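Spermidine synthase (PDB 3GJY) is a probable spermidine synthase, expected to make spermidine by transferring an aminopropyl group from decarboxylated S-adenosylmethionine to putrescine. Local coordinates at residues Q62-E67 / A108-Q113; E181-C186 / K210-G215; A214-V219 / I240-S245. All blocks are in the same frame, centred on the assembly; numbering follows the deposited sequence. Where two conformers were deposited one is given.

Contact 1. Residues Q62-E67 / A108-Q113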
loop_
_atom_site.group_PDB
_atom_site.type_symbol
_atom_site.label_atom_id
_atom_site.label_comp_id
_atom_site.label_asym_id
_atom_site.label_seq_id
_atom_site.Cartn_x
_atom_site.Cartn_y
_atom_site.Cartn_z
ATOM N N GLN A 62 -7.663 3.890 -18.642
ATOM C CA GLN A 62 -7.403 5.075 -17.810
ATOM C C GLN A 62 -6.708 4.659 -16.521
ATOM O O GLN A 62 -7.316 4.626 -15.427
ATOM C CB GLN A 62 -8.684 5.848 -17.497
ATOM C CG GLN A 62 -9.331 6.487 -18.699
ATOM C CD GLN A 62 -10.655 7.127 -18.363
ATOM O OE1 GLN A 62 -10.840 7.688 -17.280
ATOM N NE2 GLN A 62 -11.591 7.039 -19.292
ATOM N N PRO A 63 -5.408 4.344 -16.641
ATOM C CA PRO A 63 -4.699 3.760 -15.494
ATOM C C PRO A 63 -4.477 4.721 -14.317
ATOM O O PRO A 63 -4.092 4.268 -13.234
ATOM C CB PRO A 63 -3.363 3.284 -16.112
ATOM C CG PRO A 63 -3.167 4.251 -17.269
ATOM C CD PRO A 63 -4.529 4.529 -17.821
ATOM N N GLN A 64 -4.700 6.027 -14.517
ATOM C CA GLN A 64 -4.599 6.955 -13.391
ATOM C C GLN A 64 -5.926 7.228 -12.664
ATOM O O GLN A 64 -5.937 7.987 -11.691
ATOM C CB GLN A 64 -3.898 8.236 -13.823
ATOM C CG GLN A 64 -2.396 8.009 -14.036
ATOM C CD GLN A 64 -1.658 9.315 -14.337
ATOM O OE1 GLN A 64 -1.854 10.336 -13.646
ATOM N NE2 GLN A 64 -0.773 9.272 -15.331
ATOM N N ALA A 65 -7.019 6.600 -13.111
ATOM C CA ALA A 65 -8.320 6.804 -12.463
ATOM C C ALA A 65 -8.494 5.863 -11.288
ATOM O O ALA A 65 -8.550 4.638 -11.471
ATOM C CB ALA A 65 -9.459 6.613 -13.466
ATOM N N LEU A 66 -8.549 6.439 -10.082
ATOM C CA LEU A 66 -8.667 5.660 -8.838
ATOM C C LEU A 66 -9.915 6.046 -8.083
ATOM O O LEU A 66 -10.149 7.248 -7.902
ATOM C CB LEU A 66 -7.454 5.913 -7.927
ATOM C CG LEU A 66 -6.054 5.563 -8.506
ATOM C CD1 LEU A 66 -4.943 6.108 -7.587
ATOM C CD2 LEU A 66 -5.887 4.057 -8.743
ATOM N N GLU A 67 -10.645 5.062 -7.577
ATOM C CA GLU A 67 -11.873 5.344 -6.819
ATOM C C GLU A 67 -11.783 5.049 -5.337
ATOM O O GLU A 67 -12.536 5.595 -4.529
ATOM C CB GLU A 67 -13.119 4.718 -7.459
ATOM C CG GLU A 67 -13.540 5.560 -8.656
ATOM C CD GLU A 67 -14.809 5.113 -9.334
ATOM O OE1 GLU A 67 -15.647 4.419 -8.706
ATOM O OE2 GLU A 67 -14.953 5.480 -10.533
ATOM N N ALA A 108 2.954 2.478 -12.835
ATOM C CA ALA A 108 3.566 2.167 -14.142
ATOM C C ALA A 108 3.219 3.246 -15.189
ATOM O O ALA A 108 4.033 3.553 -16.081
ATOM C CB ALA A 108 3.158 0.807 -14.631
ATOM N N ASP A 109 2.027 3.838 -15.070
ATOM C CA ASP A 109 1.666 4.886 -16.025
ATOM C C ASP A 109 2.265 6.257 -15.667
ATOM O O ASP A 109 2.750 6.994 -16.541
ATOM C CB ASP A 109 0.145 5.012 -16.136
ATOM C CG ASP A 109 -0.262 5.850 -17.333
ATOM O OD1 ASP A 109 -0.012 5.398 -18.472
ATOM O OD2 ASP A 109 -0.813 6.950 -17.130
ATOM N N VAL A 110 2.236 6.581 -14.375
ATOM C CA VAL A 110 2.815 7.845 -13.900
ATOM C C VAL A 110 4.329 7.897 -14.162
ATOM O O VAL A 110 4.862 8.946 -14.570
ATOM C CB VAL A 110 2.534 8.047 -12.415
ATOM C CG1 VAL A 110 3.273 9.282 -11.851
ATOM C CG2 VAL A 110 1.026 8.213 -12.219
ATOM N N TYR A 111 4.980 6.752 -13.965
ATOM C CA TYR A 111 6.415 6.620 -14.124
ATOM C C TYR A 111 6.666 5.543 -15.162
ATOM O O TYR A 111 6.799 4.358 -14.836
ATOM C CB TYR A 111 7.032 6.248 -12.775
ATOM C CG TYR A 111 6.791 7.257 -11.669
ATOM C CD1 TYR A 111 7.309 8.565 -11.778
ATOM C CD2 TYR A 111 6.065 6.908 -10.528
ATOM C CE1 TYR A 111 7.100 9.529 -10.784
ATOM C CE2 TYR A 111 5.847 7.852 -9.494
ATOM C CZ TYR A 111 6.368 9.167 -9.638
ATOM O OH TYR A 111 6.196 10.069 -8.627
ATOM N N PRO A 112 6.687 5.929 -16.454
ATOM C CA PRO A 112 6.642 4.913 -17.516
ATOM C C PRO A 112 7.884 4.052 -17.681
ATOM O O PRO A 112 7.843 3.068 -18.445
ATOM C CB PRO A 112 6.347 5.739 -18.784
ATOM C CG PRO A 112 6.723 7.129 -18.445
ATOM C CD PRO A 112 6.509 7.300 -16.974
ATOM N N GLN A 113 8.955 4.394 -16.961
ATOM C CA GLN A 113 10.185 3.594 -16.935
ATOM C C GLN A 113 10.313 2.778 -15.658
ATOM O O GLN A 113 11.295 2.044 -15.485
ATOM C CB GLN A 113 11.405 4.497 -17.106
ATOM C CG GLN A 113 11.415 5.223 -18.446
ATOM C CD GLN A 113 12.582 6.164 -18.596
ATOM O OE1 GLN A 113 12.553 7.303 -18.123
ATOM N NE2 GLN A 113 13.609 5.703 -19.275
#
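Q64 NE2 donates a hydrogen bond of 2.9 Å to D109 OD2, tying a type I beta turn to the last residues of helix 102-110 in the methyltransferase-like Rossmann domain. The turn runs from Q62 to A65, closed by A65 N on Q62 O, and it places P63 and Q64 at its two central positions, facing the helix. The bond is nearly straight, with an N-H...O angle of 165°. OD2 lies close to the plane of the Q64 amide, whereas NE2 approaches the carboxylate on its anti side, somewhat out of its plane; the two flat groups are turned 58° against each other. With its CG anti to the backbone N (chi1 -167°), D109 carries its carboxylate toward the turn, where one face meets the pyrrolidine ring of P63. P63 CG sits above D109 CG at 3.3 Å and is equally far from the two carboxylate oxygens. The extended Q64 chain crosses D109 and V110 at about right angles; its amide is held by the N-H bond and by packing on one face. R79 of helix 69-85 also touches Q64 and V110. The apolar half of the grip on Q64 is a methyl: V110 CG2 stands over the amide face, 3.6 Å from Q64 CD.

Contact 2. Residues E181-C186 / K210-G215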
loop_
_atom_site.group_PDB
_atom_site.type_symbol
_atom_site.label_atom_id
_atom_site.label_comp_id
_atom_site.label_asym_id
_atom_site.label_seq_id
_atom_site.Cartn_x
_atom_site.Cartn_y
_atom_site.Cartn_z
ATOM N N GLU A 181 10.683 -7.145 13.028
ATOM C CA GLU A 181 11.452 -8.018 12.139
ATOM C C GLU A 181 11.039 -7.825 10.681
ATOM O O GLU A 181 11.898 -7.762 9.796
ATOM C CB GLU A 181 11.289 -9.495 12.552
ATOM C CG GLU A 181 11.990 -9.853 13.887
ATOM C CD GLU A 181 11.202 -9.421 15.105
ATOM O OE1 GLU A 181 9.994 -9.087 14.996
ATOM O OE2 GLU A 181 11.817 -9.426 16.207
ATOM N N PHE A 182 9.734 -7.695 10.433
ATOM C CA PHE A 182 9.265 -7.411 9.076
ATOM C C PHE A 182 9.812 -6.082 8.573
ATOM O O PHE A 182 10.335 -6.029 7.466
ATOM C CB PHE A 182 7.741 -7.414 9.016
ATOM C CG PHE A 182 7.189 -6.940 7.698
ATOM C CD1 PHE A 182 7.327 -7.711 6.539
ATOM C CD2 PHE A 182 6.534 -5.710 7.614
ATOM C CE1 PHE A 182 6.802 -7.245 5.320
ATOM C CE2 PHE A 182 6.012 -5.264 6.418
ATOM C CZ PHE A 182 6.152 -6.011 5.275
ATOM N N PHE A 183 9.745 -5.054 9.409
ATOM C CA PHE A 183 10.236 -3.729 9.006
ATOM C C PHE A 183 11.742 -3.757 8.745
ATOM O O PHE A 183 12.219 -3.105 7.818
ATOM C CB PHE A 183 9.887 -2.642 10.031
ATOM C CG PHE A 183 8.399 -2.511 10.258
ATOM C CD1 PHE A 183 7.504 -2.503 9.182
ATOM C CD2 PHE A 183 7.893 -2.424 11.563
ATOM C CE1 PHE A 183 6.120 -2.419 9.419
ATOM C CE2 PHE A 183 6.532 -2.323 11.802
ATOM C CZ PHE A 183 5.649 -2.339 10.736
ATOM N N GLU A 184 12.481 -4.568 9.524
ATOM C CA GLU A 184 13.930 -4.693 9.314
ATOM C C GLU A 184 14.237 -5.334 7.960
ATOM O O GLU A 184 15.207 -4.920 7.279
ATOM C CB GLU A 184 14.624 -5.526 10.420
ATOM C CG GLU A 184 14.706 -4.807 11.792
ATOM C CD GLU A 184 15.828 -3.730 11.917
ATOM O OE1 GLU A 184 16.410 -3.268 10.896
ATOM O OE2 GLU A 184 16.102 -3.325 13.078
ATOM N N HIS A 185 13.447 -6.338 7.560
ATOM C CA HIS A 185 13.627 -6.916 6.234
ATOM C C HIS A 185 13.375 -5.874 5.135
ATOM O O HIS A 185 14.142 -5.779 4.171
ATOM C CB HIS A 185 12.742 -8.131 6.047
ATOM C CG HIS A 185 13.207 -9.321 6.817
ATOM N ND1 HIS A 185 12.427 -10.022 7.717
ATOM C CD2 HIS A 185 14.433 -9.886 6.859
ATOM C CE1 HIS A 185 13.148 -11.027 8.213
ATOM N NE2 HIS A 185 14.360 -10.953 7.710
ATOM N N CYS A 186 12.301 -5.110 5.299
ATOM C CA CYS A 186 11.984 -4.027 4.348
ATOM C C CYS A 186 13.090 -2.997 4.279
ATOM O O CYS A 186 13.487 -2.595 3.191
ATOM C CB CYS A 186 10.643 -3.369 4.707
ATOM S SG CYS A 186 9.227 -4.429 4.434
ATOM N N LYS A 210 -0.924 2.395 15.847
ATOM C CA LYS A 210 0.078 2.953 16.729
ATOM C C LYS A 210 1.206 1.935 16.982
ATOM O O LYS A 210 2.371 2.319 17.008
ATOM C CB LYS A 210 -0.559 3.421 18.039
ATOM C CG LYS A 210 -1.466 4.639 17.853
ATOM C CD LYS A 210 -2.225 4.943 19.138
ATOM C CE LYS A 210 -3.161 6.103 18.947
ATOM N NZ LYS A 210 -3.902 6.340 20.233
ATOM N N SER A 211 0.872 0.658 17.158
ATOM C CA SER A 211 1.904 -0.355 17.335
ATOM C C SER A 211 2.747 -0.537 16.057
ATOM O O SER A 211 3.956 -0.767 16.130
ATOM C CB SER A 211 1.286 -1.678 17.774
ATOM O OG SER A 211 0.953 -1.609 19.161
ATOM N N GLU A 212 2.110 -0.413 14.889
ATOM C CA GLU A 212 2.894 -0.512 13.633
ATOM C C GLU A 212 3.878 0.636 13.600
ATOM O O GLU A 212 5.062 0.435 13.279
ATOM C CB GLU A 212 1.997 -0.463 12.388
ATOM C CG GLU A 212 1.131 -1.683 12.231
ATOM C CD GLU A 212 0.868 -2.002 10.803
ATOM O OE1 GLU A 212 1.877 -2.056 10.086
ATOM O OE2 GLU A 212 -0.289 -2.296 10.443
ATOM N N LEU A 213 3.381 1.844 13.864
ATOM C CA LEU A 213 4.269 3.002 13.908
ATOM C C LEU A 213 5.423 2.861 14.916
ATOM O O LEU A 213 6.571 3.240 14.613
ATOM C CB LEU A 213 3.502 4.319 14.175
ATOM C CG LEU A 213 2.630 4.709 12.971
ATOM C CD1 LEU A 213 1.516 5.674 13.446
ATOM C CD2 LEU A 213 3.479 5.360 11.895
ATOM N N ALA A 214 5.118 2.372 16.125
ATOM C CA ALA A 214 6.170 2.126 17.112
ATOM C C ALA A 214 7.285 1.215 16.555
ATOM O O ALA A 214 8.475 1.497 16.708
ATOM C CB ALA A 214 5.573 1.547 18.429
ATOM N N GLY A 215 6.906 0.170 15.814
ATOM C CA GLY A 215 7.907 -0.728 15.251
ATOM C C GLY A 215 8.679 -0.050 14.130
ATOM O O GLY A 215 9.888 -0.182 14.041
#
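F183 leaves helix 180-189 with its CB directed at helix 207-219, and its ring lies against the backbone of G215 and E212. This is helix-helix packing on one side of the Rossmann-like sheet of a class I methyltransferase fold. A chi1 of -59°, with CG anti to the carbonyl carbon, carries the ring toward helix 207-219. CD2 is the first ring atom to arrive, 3.6 Å from G215 C. Because G215 has no side chain, the aromatic rim can settle against the helix backbone, and the two CA atoms of F183 and G215 come within 7.3 Å. Next along the ring, CE2 lies 3.5 Å from E212 O, with the carbonyl placed obliquely to the ring. CZ, at the tip, meets the side chain of the same glutamate: E212 OE1 is 3.8 Å away, beyond CZ at the ring edge and in the ring plane. The carboxylate is nearly coplanar with the ring (15° apart), and the approach is probably mildly attractive through the ring hydrogens. The strongest polar partner of E212 OE1 is R165, whose NH1 forms a salt bridge with it and may offset the charge in this buried place. Helix 180-189 belongs to the crossover between the parallel strands 160-165 and 194-202, and helix 207-219 follows the second of them; F182 and C186 rest on Y196 of that strand, E212 on C200.

Contact 3. Residues A214-V219 / I240-S245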
loop_
_atom_site.group_PDB
_atom_site.type_symbol
_atom_site.label_atom_id
_atom_site.label_comp_id
_atom_site.label_asym_id
_atom_site.label_seq_id
_atom_site.Cartn_x
_atom_site.Cartn_y
_atom_site.Cartn_z
ATOM N N ALA A 214 5.118 2.372 16.125
ATOM C CA ALA A 214 6.170 2.126 17.112
ATOM C C ALA A 214 7.285 1.215 16.555
ATOM O O ALA A 214 8.475 1.497 16.708
ATOM C CB ALA A 214 5.573 1.547 18.429
ATOM N N GLY A 215 6.906 0.170 15.814
ATOM C CA GLY A 215 7.907 -0.728 15.251
ATOM C C GLY A 215 8.679 -0.050 14.130
ATOM O O GLY A 215 9.888 -0.182 14.041
HETATM N N MSE A 216 7.955 0.687 13.291
HETATM C CA MSE A 216 8.599 1.437 12.198
HETATM C C MSE A 216 9.637 2.431 12.746
HETATM O O MSE A 216 10.704 2.622 12.141
HETATM C CB MSE A 216 7.560 2.167 11.346
HETATM C CG MSE A 216 6.693 1.146 10.566
HETATM SE SE MSE A 216 5.080 1.990 9.884
HETATM C CE MSE A 216 5.980 3.133 8.608
HETATM N N MSE A 217 9.333 3.052 13.894
HETATM C CA MSE A 217 10.253 4.046 14.463
HETATM C C MSE A 217 11.558 3.454 15.008
HETATM O O MSE A 217 12.536 4.187 15.173
HETATM C CB MSE A 217 9.543 4.904 15.517
HETATM C CG MSE A 217 8.575 5.885 14.899
HETATM SE SE MSE A 217 7.702 6.968 16.243
HETATM C CE MSE A 217 6.179 5.981 16.407
ATOM N N GLU A 218 11.573 2.149 15.284
ATOM C CA GLU A 218 12.827 1.485 15.672
ATOM C C GLU A 218 13.738 1.221 14.478
ATOM O O GLU A 218 14.925 0.919 14.628
ATOM C CB GLU A 218 12.527 0.115 16.302
ATOM C CG GLU A 218 11.902 0.097 17.616
ATOM C CD GLU A 218 11.984 -1.306 18.229
ATOM O OE1 GLU A 218 12.908 -2.102 17.900
ATOM O OE2 GLU A 218 11.101 -1.597 19.022
ATOM N N VAL A 219 13.161 1.230 13.277
ATOM C CA VAL A 219 13.841 0.779 12.077
ATOM C C VAL A 219 14.197 1.935 11.118
ATOM O O VAL A 219 15.307 1.953 10.537
ATOM C CB VAL A 219 12.971 -0.257 11.365
ATOM C CG1 VAL A 219 13.601 -0.686 10.050
ATOM C CG2 VAL A 219 12.798 -1.473 12.264
ATOM N N ILE A 240 -5.424 4.320 7.386
ATOM C CA ILE A 240 -4.343 5.262 7.625
ATOM C C ILE A 240 -3.143 4.762 6.827
ATOM O O ILE A 240 -2.813 3.571 6.856
ATOM C CB ILE A 240 -4.055 5.410 9.168
ATOM C CG1 ILE A 240 -2.948 6.432 9.418
ATOM C CG2 ILE A 240 -3.763 4.044 9.807
ATOM C CD1 ILE A 240 -2.865 6.878 10.885
ATOM N N ILE A 241 -2.512 5.669 6.100
ATOM C CA ILE A 241 -1.317 5.343 5.321
ATOM C C ILE A 241 -0.098 5.669 6.202
ATOM O O ILE A 241 0.080 6.810 6.646
ATOM C CB ILE A 241 -1.259 6.187 4.036
ATOM C CG1 ILE A 241 -2.536 5.989 3.172
ATOM C CG2 ILE A 241 0.022 5.836 3.264
ATOM C CD1 ILE A 241 -2.960 4.553 2.934
ATOM N N LEU A 242 0.717 4.653 6.468
ATOM C CA LEU A 242 1.918 4.758 7.310
ATOM C C LEU A 242 3.142 4.800 6.431
ATOM O O LEU A 242 3.333 3.909 5.585
ATOM C CB LEU A 242 1.992 3.521 8.213
ATOM C CG LEU A 242 0.693 3.177 8.975
ATOM C CD1 LEU A 242 0.919 1.902 9.806
ATOM C CD2 LEU A 242 0.253 4.329 9.892
HETATM N N MSE A 243 3.969 5.836 6.608
HETATM C CA MSE A 243 5.160 5.997 5.792
HETATM C C MSE A 243 6.431 5.997 6.648
HETATM O O MSE A 243 6.461 6.624 7.709
HETATM C CB MSE A 243 5.074 7.241 4.902
HETATM C CG MSE A 243 3.921 7.174 3.904
HETATM SE SE MSE A 243 3.767 8.733 2.809
HETATM C CE MSE A 243 2.949 9.831 4.137
ATOM N N GLY A 244 7.459 5.284 6.194
ATOM C CA GLY A 244 8.741 5.248 6.896
ATOM C C GLY A 244 9.871 5.416 5.890
ATOM O O GLY A 244 9.785 4.926 4.760
ATOM N N SER A 245 10.908 6.169 6.264
ATOM C CA SER A 245 12.088 6.322 5.424
ATOM C C SER A 245 13.225 6.871 6.267
ATOM O O SER A 245 12.978 7.537 7.303
ATOM C CB SER A 245 11.816 7.363 4.333
ATOM O OG SER A 245 12.929 7.525 3.443
#
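The peptide group joining M243 to G244 presents one of its flat faces to M216 of helix 207-219, whose terminal methyl lies on it: M216 CE stands almost directly above M243 C, 3.5 Å away, and is 3.6 Å from G244 N. G244 has no side chain to screen this peptide, and the methyl can come down onto the strand backbone itself. M216, a selenomethionine here, runs out from the helix and then bends at its last torsion (chi3 68°), which swings CE in toward the strand backbone and on toward G244. At that bend the selenium packs against L242, with SE 3.8 Å from L242 CB and 4.2 Å from L242 CD1; the two side chains cross at about a right angle. M216 thus spans from the L242 side chain to the backbone at G244, while the M243 side chain starts off away from the helix. The helix and strand segments are nearly parallel, 12° apart in direction, with axes 8.6 Å from each other at closest approach. Strand 238-245 is the reversed seventh strand of the class I methyltransferase sheet, antiparallel to both neighbours: L242 pairs through its backbone with A198 of strand 194-202, and M243 with A224 of strand 222-227. Helix 207-219 covers one side of it, with F183 of helix 180-189 packed against M216 behind, while I241 and S245 turn to helix 69-85.

Overall arrangement
Contacts 2 and 3 form one continuous core, their centres 6 Å apart. Both use helix 207-219 and share A214 and G215; F183 CD2 lies 3.6 Å from M216 N, and E212 CB is 3.7 Å from L242 CD1. Neighbouring positions of that helix therefore serve a helix (contact 2) and a strand (contact 3). Contact 1 stands apart on the surface, across the centre of the chain, about 18 Å from contact 2 and 11 Å from contact 3 between nearest atoms. It joins one side-chain hydrogen bond to packing of P63 and V110, whereas the buried pair interlock by packing onto glycine-containing backbone, and the charged E212 is matched by R165.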